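Local coordinates for alcohol dehydrogenase (Thermus thermophilus, PDB 2EIH), which binds zinc and probably catalyses the NAD-dependent oxidation of alcohols, at residues A3-A8 with V14-D19; K35-N40 with H118-E123; I186-L189 with R193-A196; R206-A209 with E214-N217. All coordinates share one frame; numbering follows the deposited sequence.

Contact 1: A3-A8 with V14-D19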
loop_
_atom_site.group_PDB
_atom_site.type_symbol
_atom_site.label_atom_id
_atom_site.label_comp_id
_atom_site.label_asym_id
_atom_site.label_seq_id
_atom_site.Cartn_x
_atom_site.Cartn_y
_atom_site.Cartn_z
ATOM N N ALA A 3 -29.410 -26.575 -24.953
ATOM C CA ALA A 3 -29.114 -25.272 -24.392
ATOM C C ALA A 3 -30.414 -24.587 -24.034
ATOM O O ALA A 3 -31.473 -24.893 -24.583
ATOM C CB ALA A 3 -28.341 -24.428 -25.393
ATOM N N VAL A 4 -30.330 -23.689 -23.069
ATOM C CA VAL A 4 -31.477 -22.908 -22.662
ATOM C C VAL A 4 -31.224 -21.548 -23.277
ATOM O O VAL A 4 -30.339 -20.815 -22.843
ATOM C CB VAL A 4 -31.566 -22.766 -21.146
ATOM C CG1 VAL A 4 -32.557 -21.670 -20.791
ATOM C CG2 VAL A 4 -31.983 -24.085 -20.535
ATOM N N VAL A 5 -31.991 -21.240 -24.311
ATOM C CA VAL A 5 -31.867 -19.977 -25.008
ATOM C C VAL A 5 -32.847 -18.968 -24.445
ATOM O O VAL A 5 -33.787 -19.315 -23.721
ATOM C CB VAL A 5 -32.123 -20.132 -26.525
ATOM C CG1 VAL A 5 -30.955 -20.859 -27.180
ATOM C CG2 VAL A 5 -33.420 -20.898 -26.760
ATOM N N MET A 6 -32.613 -17.715 -24.806
ATOM C CA MET A 6 -33.413 -16.588 -24.367
ATOM C C MET A 6 -34.116 -16.028 -25.595
ATOM O O MET A 6 -33.594 -15.129 -26.256
ATOM C CB MET A 6 -32.475 -15.546 -23.787
ATOM C CG MET A 6 -33.099 -14.552 -22.875
ATOM S SD MET A 6 -31.764 -13.533 -22.314
ATOM C CE MET A 6 -32.423 -11.933 -22.672
ATOM N N ARG A 7 -35.290 -16.575 -25.901
ATOM C CA ARG A 7 -36.074 -16.142 -27.054
ATOM C C ARG A 7 -36.325 -14.641 -27.066
ATOM O O ARG A 7 -36.181 -13.985 -28.098
ATOM C CB ARG A 7 -37.423 -16.873 -27.090
ATOM C CG ARG A 7 -37.338 -18.335 -27.529
ATOM C CD ARG A 7 -36.631 -18.468 -28.878
ATOM N NE ARG A 7 -36.406 -19.863 -29.243
ATOM C CZ ARG A 7 -35.576 -20.262 -30.202
ATOM N NH1 ARG A 7 -34.882 -19.372 -30.901
ATOM N NH2 ARG A 7 -35.436 -21.558 -30.460
ATOM N N ALA A 8 -36.709 -14.110 -25.911
ATOM C CA ALA A 8 -36.998 -12.694 -25.765
ATOM C C ALA A 8 -36.797 -12.288 -24.314
ATOM O O ALA A 8 -36.625 -13.139 -23.437
ATOM C CB ALA A 8 -38.428 -12.414 -26.189
ATOM N N VAL A 14 -39.367 -16.858 -20.465
ATOM C CA VAL A 14 -38.741 -16.648 -21.766
ATOM C C VAL A 14 -37.594 -17.633 -21.955
ATOM O O VAL A 14 -37.046 -17.751 -23.050
ATOM C CB VAL A 14 -38.162 -15.209 -21.942
ATOM C CG1 VAL A 14 -39.205 -14.169 -21.594
ATOM C CG2 VAL A 14 -36.909 -15.032 -21.090
ATOM N N LEU A 15 -37.218 -18.325 -20.884
ATOM C CA LEU A 15 -36.129 -19.301 -20.953
ATOM C C LEU A 15 -36.670 -20.654 -21.425
ATOM O O LEU A 15 -37.518 -21.264 -20.775
ATOM C CB LEU A 15 -35.453 -19.446 -19.579
ATOM C CG LEU A 15 -34.710 -18.215 -19.050
ATOM C CD1 LEU A 15 -34.317 -18.419 -17.598
ATOM C CD2 LEU A 15 -33.475 -17.948 -19.898
ATOM N N GLU A 16 -36.183 -21.119 -22.568
ATOM C CA GLU A 16 -36.643 -22.388 -23.097
ATOM C C GLU A 16 -35.497 -23.216 -23.651
ATOM O O GLU A 16 -34.444 -22.689 -24.009
ATOM C CB GLU A 16 -37.700 -22.158 -24.185
ATOM C CG GLU A 16 -37.205 -21.377 -25.396
ATOM C CD GLU A 16 -38.193 -21.395 -26.552
ATOM O OE1 GLU A 16 -39.285 -20.803 -26.406
ATOM O OE2 GLU A 16 -37.881 -22.011 -27.596
ATOM N N VAL A 17 -35.717 -24.522 -23.720
ATOM C CA VAL A 17 -34.709 -25.439 -24.228
ATOM C C VAL A 17 -34.708 -25.453 -25.758
ATOM O O VAL A 17 -35.766 -25.537 -26.381
ATOM C CB VAL A 17 -34.965 -26.867 -23.711
ATOM C CG1 VAL A 17 -33.856 -27.797 -24.188
ATOM C CG2 VAL A 17 -35.049 -26.859 -22.182
ATOM N N ALA A 18 -33.522 -25.373 -26.354
ATOM C CA ALA A 18 -33.385 -25.376 -27.810
ATOM C C ALA A 18 -32.119 -26.110 -28.205
ATOM O O ALA A 18 -31.250 -26.355 -27.375
ATOM C CB ALA A 18 -33.341 -23.956 -28.342
ATOM N N ASP A 19 -32.020 -26.466 -29.478
ATOM C CA ASP A 19 -30.851 -27.172 -29.965
ATOM C C ASP A 19 -29.973 -26.214 -30.763
ATOM O O ASP A 19 -30.391 -25.706 -31.798
ATOM C CB ASP A 19 -31.284 -28.345 -30.844
ATOM C CG ASP A 19 -30.113 -29.184 -31.311
ATOM O OD1 ASP A 19 -29.453 -29.818 -30.455
ATOM O OD2 ASP A 19 -29.849 -29.214 -32.533
#
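Val5 and Glu16 face each other as a hydrogen-bonded pair of the antiparallel hairpin made by strands 2-6 and 15-19: Val5 N lies 2.9 Å from Glu16 O, and Glu16 N lies 3.2 Å from Val5 O. Two residues along, Ala18 N reaches Ala3 O at 2.8 Å, while the return bond from Ala3 N to Ala18 O is weak. Packing is tight beside this ladder, where Val5 CG2 meets Ala18 CB at 3.4 Å, closer than usual for two carbons. On the other face of the hairpin Val4 CG1 touches Leu15 CB at 3.8 Å, and Ala322 and His326 of helix 322-330 pack on these two residues.

The solvent side is polar and sparser. Arg7 bends at chi2 (-54°), which swings NE to 3.1 Å from Glu16 OE2 in a salt bridge with an N-H...O angle of 177°. The acceptor OE2 lies in the guanidinium plane, yet NE comes to the carboxylate from above, the two planes standing 89° apart. An alanine in place of Glu16 would probably leave the Arg7 charge without its mate in the hairpin and the guanidinium free to turn off Val5 CG2. The chemistry therefore implies a register set by backbone bonds, with one ion pair added on the more exposed edge.

Contact 2: K35-N40 with H118-E123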
loop_
_atom_site.group_PDB
_atom_site.type_symbol
_atom_site.label_atom_id
_atom_site.label_comp_id
_atom_site.label_asym_id
_atom_site.label_seq_id
_atom_site.Cartn_x
_atom_site.Cartn_y
_atom_site.Cartn_z
ATOM N N LYS A 35 -20.869 -29.519 -16.917
ATOM C CA LYS A 35 -21.488 -30.471 -16.011
ATOM C C LYS A 35 -22.484 -29.735 -15.118
ATOM O O LYS A 35 -23.530 -30.265 -14.737
ATOM C CB LYS A 35 -20.419 -31.154 -15.140
ATOM C CG LYS A 35 -19.594 -32.260 -15.827
ATOM C CD LYS A 35 -20.496 -33.321 -16.453
ATOM C CE LYS A 35 -19.748 -34.591 -16.879
ATOM N NZ LYS A 35 -19.539 -35.572 -15.769
ATOM N N ALA A 36 -22.143 -28.499 -14.795
ATOM C CA ALA A 36 -22.982 -27.684 -13.953
ATOM C C ALA A 36 -22.802 -26.214 -14.292
ATOM O O ALA A 36 -21.700 -25.769 -14.620
ATOM C CB ALA A 36 -22.634 -27.929 -12.484
ATOM N N ALA A 37 -23.898 -25.469 -14.243
ATOM C CA ALA A 37 -23.861 -24.038 -14.494
ATOM C C ALA A 37 -24.534 -23.427 -13.282
ATOM O O ALA A 37 -25.667 -23.785 -12.939
ATOM C CB ALA A 37 -24.627 -23.693 -15.750
ATOM N N ALA A 38 -23.824 -22.526 -12.621
ATOM C CA ALA A 38 -24.356 -21.870 -11.443
ATOM C C ALA A 38 -25.097 -20.628 -11.881
ATOM O O ALA A 38 -24.694 -19.956 -12.828
ATOM C CB ALA A 38 -23.227 -21.500 -10.482
ATOM N N LEU A 39 -26.185 -20.330 -11.179
ATOM C CA LEU A 39 -27.025 -19.177 -11.475
ATOM C C LEU A 39 -26.607 -17.925 -10.716
ATOM O O LEU A 39 -26.366 -17.974 -9.515
ATOM C CB LEU A 39 -28.479 -19.499 -11.124
ATOM C CG LEU A 39 -29.414 -20.150 -12.143
ATOM C CD1 LEU A 39 -28.821 -21.402 -12.752
ATOM C CD2 LEU A 39 -30.742 -20.462 -11.436
ATOM N N ASN A 40 -26.533 -16.800 -11.418
ATOM C CA ASN A 40 -26.179 -15.521 -10.799
ATOM C C ASN A 40 -27.255 -14.462 -11.065
ATOM O O ASN A 40 -27.990 -14.547 -12.047
ATOM C CB ASN A 40 -24.816 -15.056 -11.306
ATOM C CG ASN A 40 -23.684 -15.817 -10.672
ATOM O OD1 ASN A 40 -23.053 -16.665 -11.297
ATOM N ND2 ASN A 40 -23.427 -15.524 -9.409
ATOM N N HIS A 118 -22.654 -16.155 -25.523
ATOM C CA HIS A 118 -23.272 -17.371 -25.006
ATOM C C HIS A 118 -22.557 -17.907 -23.773
ATOM O O HIS A 118 -21.340 -18.111 -23.783
ATOM C CB HIS A 118 -23.300 -18.467 -26.071
ATOM C CG HIS A 118 -24.370 -18.292 -27.098
ATOM N ND1 HIS A 118 -24.717 -19.289 -27.989
ATOM C CD2 HIS A 118 -25.173 -17.239 -27.390
ATOM C CE1 HIS A 118 -25.680 -18.858 -28.779
ATOM N NE2 HIS A 118 -25.976 -17.614 -28.436
ATOM N N GLY A 119 -23.321 -18.163 -22.718
ATOM C CA GLY A 119 -22.726 -18.650 -21.485
ATOM C C GLY A 119 -22.747 -20.137 -21.200
ATOM O O GLY A 119 -22.626 -20.968 -22.101
ATOM N N THR A 120 -22.927 -20.468 -19.925
ATOM C CA THR A 120 -22.919 -21.852 -19.482
ATOM C C THR A 120 -24.226 -22.638 -19.440
ATOM O O THR A 120 -24.218 -23.786 -19.027
ATOM C CB THR A 120 -22.220 -21.952 -18.095
ATOM O OG1 THR A 120 -22.898 -21.118 -17.142
ATOM C CG2 THR A 120 -20.767 -21.501 -18.216
ATOM N N TYR A 121 -25.339 -22.046 -19.862
ATOM C CA TYR A 121 -26.617 -22.768 -19.861
ATOM C C TYR A 121 -26.720 -23.720 -21.061
ATOM O O TYR A 121 -27.768 -23.797 -21.711
ATOM C CB TYR A 121 -27.795 -21.810 -19.956
ATOM C CG TYR A 121 -28.137 -21.030 -18.695
ATOM C CD1 TYR A 121 -27.148 -20.568 -17.823
ATOM C CD2 TYR A 121 -29.446 -20.634 -18.464
ATOM C CE1 TYR A 121 -27.466 -19.718 -16.760
ATOM C CE2 TYR A 121 -29.783 -19.793 -17.414
ATOM C CZ TYR A 121 -28.794 -19.330 -16.571
ATOM O OH TYR A 121 -29.128 -18.453 -15.577
ATOM N N ALA A 122 -25.641 -24.437 -21.357
ATOM C CA ALA A 122 -25.610 -25.392 -22.461
ATOM C C ALA A 122 -24.669 -26.543 -22.131
ATOM O O ALA A 122 -24.005 -26.529 -21.104
ATOM C CB ALA A 122 -25.156 -24.692 -23.731
ATOM N N GLU A 123 -24.619 -27.525 -23.018
ATOM C CA GLU A 123 -23.760 -28.681 -22.840
ATOM C C GLU A 123 -22.316 -28.382 -23.225
ATOM O O GLU A 123 -21.423 -29.142 -22.897
ATOM C CB GLU A 123 -24.279 -29.868 -23.675
ATOM C CG GLU A 123 -25.662 -30.386 -23.282
ATOM C CD GLU A 123 -26.174 -31.459 -24.225
ATOM O OE1 GLU A 123 -26.178 -31.226 -25.455
ATOM O OE2 GLU A 123 -26.589 -32.540 -23.744
#
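Ala37 and Thr120 make the close van der Waals part of this buried contact. The methyl CB of Ala37 sits 3.3 Å from Thr120 O and 3.4 Å from Thr120 OG1, so an apolar group abuts two oxygens of one residue. The chi1 of Thr120 (58°) places OG1 between its backbone N and carbonyl carbon, on the side where Ala37 lies.

Leu39 and Tyr121 make the apolar contact, their side chains crossing at about a right angle. Leu39 CD1 lies 4.3 Å from Tyr121 CZ, and Leu39 CG packs on the hydroxyl, 3.8 Å from Tyr121 OH. Both segments fall in the GroES-like domain of the alcohol dehydrogenase fold. The strand 29-38 turns a corner at Lys35, where Lys35 and Ala36 both face Ser66 in a classic beta bulge, before running past the loop that precedes strand 124-128.

The polar interactions of these side chains go to residues beyond the two segments. Thr120 OG1 is hydrogen-bonded to Asp64 O, which ties the loop to strand 64-72. Tyr121 OH, although buried against Leu39, is satisfied by Asp43 OD2 and His326 NE2; the same carboxylate oxygen of Asp43 also takes a hydrogen bond from Asn40 N.

Contact 3: I186-L189 with R193-A196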
loop_
_atom_site.group_PDB
_atom_site.type_symbol
_atom_site.label_atom_id
_atom_site.label_comp_id
_atom_site.label_asym_id
_atom_site.label_seq_id
_atom_site.Cartn_x
_atom_site.Cartn_y
_atom_site.Cartn_z
ATOM N N ILE A 186 -14.060 -15.818 3.700
ATOM C CA ILE A 186 -12.829 -15.146 3.324
ATOM C C ILE A 186 -12.443 -14.229 4.479
ATOM O O ILE A 186 -11.271 -14.152 4.861
ATOM C CB ILE A 186 -13.016 -14.353 2.023
ATOM C CG1 ILE A 186 -13.211 -15.345 0.870
ATOM C CG2 ILE A 186 -11.811 -13.472 1.766
ATOM C CD1 ILE A 186 -13.613 -14.738 -0.424
ATOM N N ALA A 187 -13.445 -13.554 5.040
ATOM C CA ALA A 187 -13.237 -12.660 6.172
ATOM C C ALA A 187 -12.520 -13.393 7.305
ATOM O O ALA A 187 -11.515 -12.907 7.829
ATOM C CB ALA A 187 -14.574 -12.124 6.672
ATOM N N LYS A 188 -13.044 -14.555 7.690
ATOM C CA LYS A 188 -12.428 -15.331 8.760
ATOM C C LYS A 188 -11.023 -15.779 8.356
ATOM O O LYS A 188 -10.098 -15.770 9.172
ATOM C CB LYS A 188 -13.281 -16.554 9.089
ATOM C CG LYS A 188 -14.598 -16.218 9.780
ATOM C CD LYS A 188 -14.370 -15.613 11.155
ATOM C CE LYS A 188 -13.532 -16.540 12.023
ATOM N NZ LYS A 188 -13.350 -15.974 13.385
ATOM N N LEU A 189 -10.874 -16.169 7.093
ATOM C CA LEU A 189 -9.593 -16.613 6.572
ATOM C C LEU A 189 -8.539 -15.523 6.814
ATOM O O LEU A 189 -7.372 -15.841 7.029
ATOM C CB LEU A 189 -9.705 -16.893 5.076
ATOM C CG LEU A 189 -8.777 -17.920 4.401
ATOM C CD1 LEU A 189 -8.585 -17.496 2.942
ATOM C CD2 LEU A 189 -7.417 -18.019 5.081
ATOM N N ARG A 193 -13.224 -11.020 12.985
ATOM C CA ARG A 193 -14.261 -11.524 13.869
ATOM C C ARG A 193 -15.508 -11.143 13.092
ATOM O O ARG A 193 -15.835 -9.957 12.973
ATOM C CB ARG A 193 -14.235 -10.788 15.200
ATOM C CG ARG A 193 -14.739 -11.605 16.368
ATOM C CD ARG A 193 -14.363 -10.915 17.657
ATOM N NE ARG A 193 -15.145 -9.700 17.820
ATOM C CZ ARG A 193 -16.339 -9.671 18.400
ATOM N NH1 ARG A 193 -16.864 -10.796 18.879
ATOM N NH2 ARG A 193 -17.021 -8.533 18.474
ATOM N N VAL A 194 -16.190 -12.140 12.543
ATOM C CA VAL A 194 -17.369 -11.874 11.738
ATOM C C VAL A 194 -18.692 -11.819 12.462
ATOM O O VAL A 194 -19.009 -12.674 13.274
ATOM C CB VAL A 194 -17.531 -12.907 10.608
ATOM C CG1 VAL A 194 -18.822 -12.623 9.851
ATOM C CG2 VAL A 194 -16.334 -12.857 9.683
ATOM N N ILE A 195 -19.457 -10.792 12.140
ATOM C CA ILE A 195 -20.778 -10.616 12.687
ATOM C C ILE A 195 -21.647 -10.682 11.439
ATOM O O ILE A 195 -21.474 -9.873 10.531
ATOM C CB ILE A 195 -20.951 -9.234 13.361
ATOM C CG1 ILE A 195 -19.920 -9.039 14.459
ATOM C CG2 ILE A 195 -22.327 -9.117 13.943
ATOM C CD1 ILE A 195 -18.500 -8.627 13.945
ATOM N N ALA A 196 -22.554 -11.650 11.366
ATOM C CA ALA A 196 -23.411 -11.775 10.184
ATOM C C ALA A 196 -24.873 -11.464 10.496
ATOM O O ALA A 196 -25.363 -11.787 11.574
ATOM C CB ALA A 196 -23.291 -13.183 9.606
#
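Val194 CG2 is the atom on which the contact turns: it lies 3.6 Å from Ala187 CB and 3.7 Å from Lys188 CD, and so it sits against two consecutive residues of the helix. The branch is placed there by the first torsion of Val194 (177°), which sets CG1 anti to the backbone N and leaves CG2 beside that N, anti to the carbonyl carbon. Ala187 directs its methyl toward the strand and has no rotamer to adjust, which gives the helix a small, fixed surface at this point.

Lys188 is the long side chain of the contact, and its conformation is strongly bent. CG lies anti to the carbonyl carbon, and successive turns at chi2 (-65°) and chi3 (-56°) curl the chain back over the valine instead of letting it run out from the helix. Its methylenes cross Val194 obliquely; Lys188 CG stands 3.8 Å from Val194 CG2. The curl also carries the ammonium group past the apolar patch to a salt bridge with Asp213 OD2 and a hydrogen bond to Ala192 O. Since Asp213 OD2 also accepts from Val194 N, one carboxylate oxygen joins the lysine to the start of the strand.

The pair belongs to the beta-alpha-beta crossover 169-172, 180-189 and 193-198 of the Rossmann-like domain. Ala187 also packs on Val170 and Val194 on Val172, while the far side of the helix lies against helix 148-161 through Ile186 and meets Pro166 of the second subunit through Leu189.

Contact 4: R206-A209 with E214-N217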
loop_
_atom_site.group_PDB
_atom_site.type_symbol
_atom_site.label_atom_id
_atom_site.label_comp_id
_atom_site.label_asym_id
_atom_site.label_seq_id
_atom_site.Cartn_x
_atom_site.Cartn_y
_atom_site.Cartn_z
ATOM N N ARG A 206 -27.200 -20.814 10.286
ATOM C CA ARG A 206 -26.433 -21.283 9.152
ATOM C C ARG A 206 -25.137 -20.476 9.024
ATOM O O ARG A 206 -24.091 -21.011 8.646
ATOM C CB ARG A 206 -27.282 -21.137 7.891
ATOM C CG ARG A 206 -26.905 -22.084 6.777
ATOM C CD ARG A 206 -27.553 -23.443 6.938
ATOM N NE ARG A 206 -28.197 -23.819 5.678
ATOM C CZ ARG A 206 -27.542 -24.139 4.568
ATOM N NH1 ARG A 206 -26.214 -24.150 4.550
ATOM N NH2 ARG A 206 -28.223 -24.408 3.463
ATOM N N ALA A 207 -25.223 -19.189 9.356
ATOM C CA ALA A 207 -24.083 -18.287 9.290
ATOM C C ALA A 207 -22.993 -18.738 10.251
ATOM O O ALA A 207 -21.841 -18.913 9.845
ATOM C CB ALA A 207 -24.515 -16.871 9.614
ATOM N N LYS A 208 -23.346 -18.941 11.520
ATOM C CA LYS A 208 -22.352 -19.379 12.500
ATOM C C LYS A 208 -21.658 -20.654 12.061
ATOM O O LYS A 208 -20.464 -20.821 12.281
ATOM C CB LYS A 208 -22.988 -19.581 13.879
ATOM C CG LYS A 208 -23.409 -18.284 14.524
ATOM C CD LYS A 208 -23.614 -18.401 16.023
ATOM C CE LYS A 208 -23.750 -16.998 16.624
ATOM N NZ LYS A 208 -23.894 -16.949 18.112
ATOM N N ALA A 209 -22.405 -21.543 11.419
ATOM C CA ALA A 209 -21.847 -22.804 10.954
ATOM C C ALA A 209 -20.762 -22.541 9.920
ATOM O O ALA A 209 -19.872 -23.365 9.711
ATOM C CB ALA A 209 -22.947 -23.663 10.356
ATOM N N GLU A 214 -20.652 -13.887 15.413
ATOM C CA GLU A 214 -21.808 -13.268 16.031
ATOM C C GLU A 214 -22.931 -13.141 14.995
ATOM O O GLU A 214 -22.674 -13.080 13.791
ATOM C CB GLU A 214 -21.400 -11.887 16.554
ATOM C CG GLU A 214 -21.636 -11.628 18.044
ATOM C CD GLU A 214 -21.126 -12.733 18.954
ATOM O OE1 GLU A 214 -21.821 -13.768 19.046
ATOM O OE2 GLU A 214 -20.039 -12.572 19.569
ATOM N N THR A 215 -24.176 -13.099 15.457
ATOM C CA THR A 215 -25.309 -12.979 14.548
ATOM C C THR A 215 -26.301 -11.917 14.996
ATOM O O THR A 215 -26.503 -11.707 16.188
ATOM C CB THR A 215 -26.043 -14.327 14.403
ATOM O OG1 THR A 215 -26.257 -14.899 15.699
ATOM C CG2 THR A 215 -25.219 -15.289 13.556
ATOM N N VAL A 216 -26.911 -11.245 14.029
ATOM C CA VAL A 216 -27.894 -10.210 14.320
ATOM C C VAL A 216 -29.050 -10.320 13.340
ATOM O O VAL A 216 -28.855 -10.652 12.174
ATOM C CB VAL A 216 -27.287 -8.802 14.207
ATOM C CG1 VAL A 216 -28.372 -7.756 14.372
ATOM C CG2 VAL A 216 -26.205 -8.613 15.260
ATOM N N ASN A 217 -30.254 -10.037 13.821
ATOM C CA ASN A 217 -31.446 -10.113 12.989
ATOM C C ASN A 217 -31.895 -8.707 12.613
ATOM O O ASN A 217 -32.294 -7.929 13.475
ATOM C CB ASN A 217 -32.565 -10.824 13.748
ATOM C CG ASN A 217 -33.755 -11.134 12.868
ATOM O OD1 ASN A 217 -34.188 -10.301 12.079
ATOM N ND2 ASN A 217 -34.298 -12.335 13.008
HETATM O O HOH W 1 -24.490 -13.527 18.056
#
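Lys208 has CG anti to its carbonyl carbon (chi1 -70°) and an extended chain beyond it, which carries its methylenes across Thr215; the chi1 of Thr215 (47°) turns both OG1 and CG2 to that chain. The segments belong to the beta-alpha-beta unit of strand 193-198, helix 201-210 and strand 214-217, the last being an outermost strand of the parallel Rossmann-like sheet.

The lysine chain crosses the threonine at about a right angle. Lys208 CG rests 3.6 Å from Thr215 CG2, and farther out Lys208 CE stands 3.4 Å from Thr215 OG1. Deeper in, Ala207 CB meets Thr215 CG2 at 4.3 Å, a looser contact that Ala196 and Ala212 extend around the alanine. A glycine in place of Thr215 would take away both branches, and would probably open a gap beside the Lys208 methylenes and leave that chain less fixed.

At the exposed end the charges pair only loosely, with Lys208 NZ 3.9 Å from Glu214 OE1 in a long salt bridge. A water beside the pair bridges it: it donates to Glu214 OE1 at 2.9 Å, accepts weakly from Lys208 NZ, and accepts from Thr215 N at 2.7 Å.

Contact 2 is wholly buried and contact 3 largely so, whereas contacts 1 and 4 reach the surface and carry ion pairs between their own segments. Contact 1 differs from the rest in having a backbone ladder; in the other three, side chains carry most of the contact and no direct backbone-to-backbone bond joins the segments. Contacts 1 and 2 adjoin, with Val4 N at 2.9 Å from Tyr121 O, a probable hydrogen bond that links the hairpin to the loop 118-123. Contacts 3 and 4 repeat one theme, a helical alanine-lysine pair over a branched strand residue, and are joined in the parallel sheet by probable hydrogen bonds such as Ala196 N to Glu214 O. The two groups lie on opposite sides of the chain's centre.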